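Local coordinates for octaprenyl-diphosphate synthase (Bacteroides thetaiotaomicron, PDB 3RMG), which probably acts as a magnesium-dependent prenyltransferase of the FPP/GGPP synthase family, building isoprenoid diphosphate chains, at residues L76-T81 with D116-T121. Numbering follows the deposited sequence.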
loop_
_atom_site.group_PDB
_atom_site.type_symbol
_atom_site.label_atom_id
_atom_site.label_comp_id
_atom_site.label_asym_id
_atom_site.label_seq_id
_atom_site.Cartn_x
_atom_site.Cartn_y
_atom_site.Cartn_z
ATOM N N LEU A 76 5.315 0.083 -11.872
ATOM C CA LEU A 76 6.488 -0.405 -11.162
ATOM C C LEU A 76 7.303 0.740 -10.587
ATOM O O LEU A 76 7.816 0.646 -9.484
ATOM C CB LEU A 76 7.341 -1.304 -12.057
ATOM C CG LEU A 76 6.766 -2.715 -12.300
ATOM C CD1 LEU A 76 7.543 -3.441 -13.362
ATOM C CD2 LEU A 76 6.725 -3.549 -11.016
ATOM N N GLU A 77 7.382 1.846 -11.311
ATOM C CA GLU A 77 8.066 3.019 -10.788
ATOM C C GLU A 77 7.347 3.608 -9.562
ATOM O O GLU A 77 7.983 4.066 -8.615
ATOM C CB GLU A 77 8.236 4.065 -11.890
ATOM C CG GLU A 77 9.291 5.117 -11.589
ATOM C CD GLU A 77 10.709 4.574 -11.679
ATOM O OE1 GLU A 77 10.878 3.390 -12.033
ATOM O OE2 GLU A 77 11.659 5.335 -11.395
ATOM N N LEU A 78 6.022 3.595 -9.574
ATOM C CA LEU A 78 5.264 4.033 -8.407
ATOM C C LEU A 78 5.490 3.110 -7.203
ATOM O O LEU A 78 5.621 3.577 -6.059
ATOM C CB LEU A 78 3.769 4.107 -8.736
ATOM C CG LEU A 78 3.400 5.188 -9.751
ATOM C CD1 LEU A 78 1.923 5.142 -10.100
ATOM C CD2 LEU A 78 3.805 6.544 -9.219
ATOM N N LEU A 79 5.516 1.804 -7.454
ATOM C CA LEU A 79 5.743 0.832 -6.379
ATOM C C LEU A 79 7.094 1.081 -5.704
ATOM O O LEU A 79 7.208 1.072 -4.475
ATOM C CB LEU A 79 5.674 -0.600 -6.927
ATOM C CG LEU A 79 6.055 -1.745 -5.988
ATOM C CD1 LEU A 79 5.217 -1.688 -4.736
ATOM C CD2 LEU A 79 5.855 -3.076 -6.684
ATOM N N HIS A 80 8.117 1.301 -6.526
ATOM C CA HIS A 80 9.452 1.597 -6.042
ATOM C C HIS A 80 9.457 2.894 -5.234
ATOM O O HIS A 80 9.962 2.948 -4.111
ATOM C CB HIS A 80 10.394 1.731 -7.227
ATOM C CG HIS A 80 11.762 2.210 -6.859
ATOM N ND1 HIS A 80 12.548 1.573 -5.923
ATOM C CD2 HIS A 80 12.496 3.249 -7.326
ATOM C CE1 HIS A 80 13.707 2.201 -5.825
ATOM N NE2 HIS A 80 13.701 3.220 -6.664
ATOM N N THR A 81 8.881 3.943 -5.806
ATOM C CA THR A 81 8.821 5.214 -5.110
ATOM C C THR A 81 8.132 5.073 -3.769
ATOM O O THR A 81 8.595 5.625 -2.771
ATOM C CB THR A 81 8.076 6.285 -5.919
ATOM O OG1 THR A 81 8.465 6.205 -7.298
ATOM C CG2 THR A 81 8.403 7.664 -5.375
ATOM N N ASP A 116 1.070 5.123 0.851
ATOM C CA ASP A 116 -0.070 4.236 0.599
ATOM C C ASP A 116 -0.808 4.661 -0.678
ATOM O O ASP A 116 -1.313 3.819 -1.428
ATOM C CB ASP A 116 -1.034 4.200 1.794
ATOM C CG ASP A 116 -0.467 3.444 2.995
ATOM O OD1 ASP A 116 0.644 2.880 2.878
ATOM O OD2 ASP A 116 -1.139 3.415 4.060
ATOM N N TYR A 117 -0.871 5.970 -0.912
ATOM C CA TYR A 117 -1.455 6.504 -2.138
ATOM C C TYR A 117 -0.644 6.065 -3.350
ATOM O O TYR A 117 -1.146 5.338 -4.213
ATOM C CB TYR A 117 -1.520 8.031 -2.096
ATOM C CG TYR A 117 -2.294 8.621 -3.250
ATOM C CD1 TYR A 117 -3.643 8.341 -3.410
ATOM C CD2 TYR A 117 -1.682 9.455 -4.175
ATOM C CE1 TYR A 117 -4.365 8.869 -4.458
ATOM C CE2 TYR A 117 -2.396 9.995 -5.231
ATOM C CZ TYR A 117 -3.741 9.694 -5.368
ATOM O OH TYR A 117 -4.471 10.220 -6.412
ATOM N N LEU A 118 0.614 6.504 -3.412
ATOM C CA LEU A 118 1.511 6.062 -4.482
ATOM C C LEU A 118 1.329 4.572 -4.743
ATOM O O LEU A 118 1.244 4.133 -5.890
ATOM C CB LEU A 118 2.962 6.368 -4.134
ATOM C CG LEU A 118 3.293 7.862 -4.135
ATOM C CD1 LEU A 118 4.547 8.154 -3.322
ATOM C CD2 LEU A 118 3.447 8.363 -5.556
ATOM N N LEU A 119 1.229 3.806 -3.664
ATOM C CA LEU A 119 1.069 2.352 -3.729
ATOM C C LEU A 119 -0.261 1.919 -4.348
ATOM O O LEU A 119 -0.341 0.916 -5.066
ATOM C CB LEU A 119 1.183 1.798 -2.318
ATOM C CG LEU A 119 1.635 0.370 -2.075
ATOM C CD1 LEU A 119 3.057 0.180 -2.572
ATOM C CD2 LEU A 119 1.566 0.118 -0.583
ATOM N N ALA A 120 -1.320 2.663 -4.057
ATOM C CA ALA A 120 -2.610 2.383 -4.680
ATOM C C ALA A 120 -2.568 2.846 -6.130
ATOM O O ALA A 120 -2.979 2.130 -7.043
ATOM C CB ALA A 120 -3.735 3.085 -3.923
ATOM N N THR A 121 -2.072 4.055 -6.347
ATOM C CA THR A 121 -1.951 4.540 -7.714
ATOM C C THR A 121 -1.145 3.506 -8.517
ATOM O O THR A 121 -1.547 3.108 -9.624
ATOM C CB THR A 121 -1.331 5.931 -7.772
ATOM O OG1 THR A 121 -2.105 6.819 -6.953
ATOM C CG2 THR A 121 -1.324 6.452 -9.210
#
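Leucines L78 and L79 meet L118, L119 and T121 in an apolar contact between two neighbouring antiparallel helices, 67-90 and 102-128, of the all-helical isoprenoid synthase fold. The short helical segments run 162° apart in direction, with their axes approaching to 8.0 Å. Side-chain packing here is largely methyl against methyl, and the backbone register places L78 beside L118 and L79 beside L119.

L78 points at the other helix and, with CG anti to its own carbonyl carbon (chi1 -67°), forks over two residues one turn apart. Its CD1 lies 3.6 Å from CG2 of T121, while its CD2 meets CD2 of L118 at 4.1 Å, the two leucine side chains crossing at about a right angle. The CB of L78 also rests against the backbone, 3.8 Å from O of L118, a carbonyl that also accepts a hydrogen bond from OG of S122, one turn on in the same helix. L79 starts off away from the partner helix, yet with CG anti to the backbone N (chi1 173°) its CD1 swings back to touch CD1 of L119 at 3.6 Å.

L119 also packs on L119 of the second subunit, and T121 OG1 is hydrogen-bonded to Q143 OE1 of that subunit, which puts helix 102-128 at the dimer interface. L79 also packs on L141 of helix 132-154. T81 adds only a long contact, CG2 to CD1 of L118 at 4.4 Å. Its hydroxyl turns back into its own helix: OG1 donates to O of E77 at 2.6 Å, approaching from the face of that carbonyl plane opposite to T81 N, the second donor to the same oxygen.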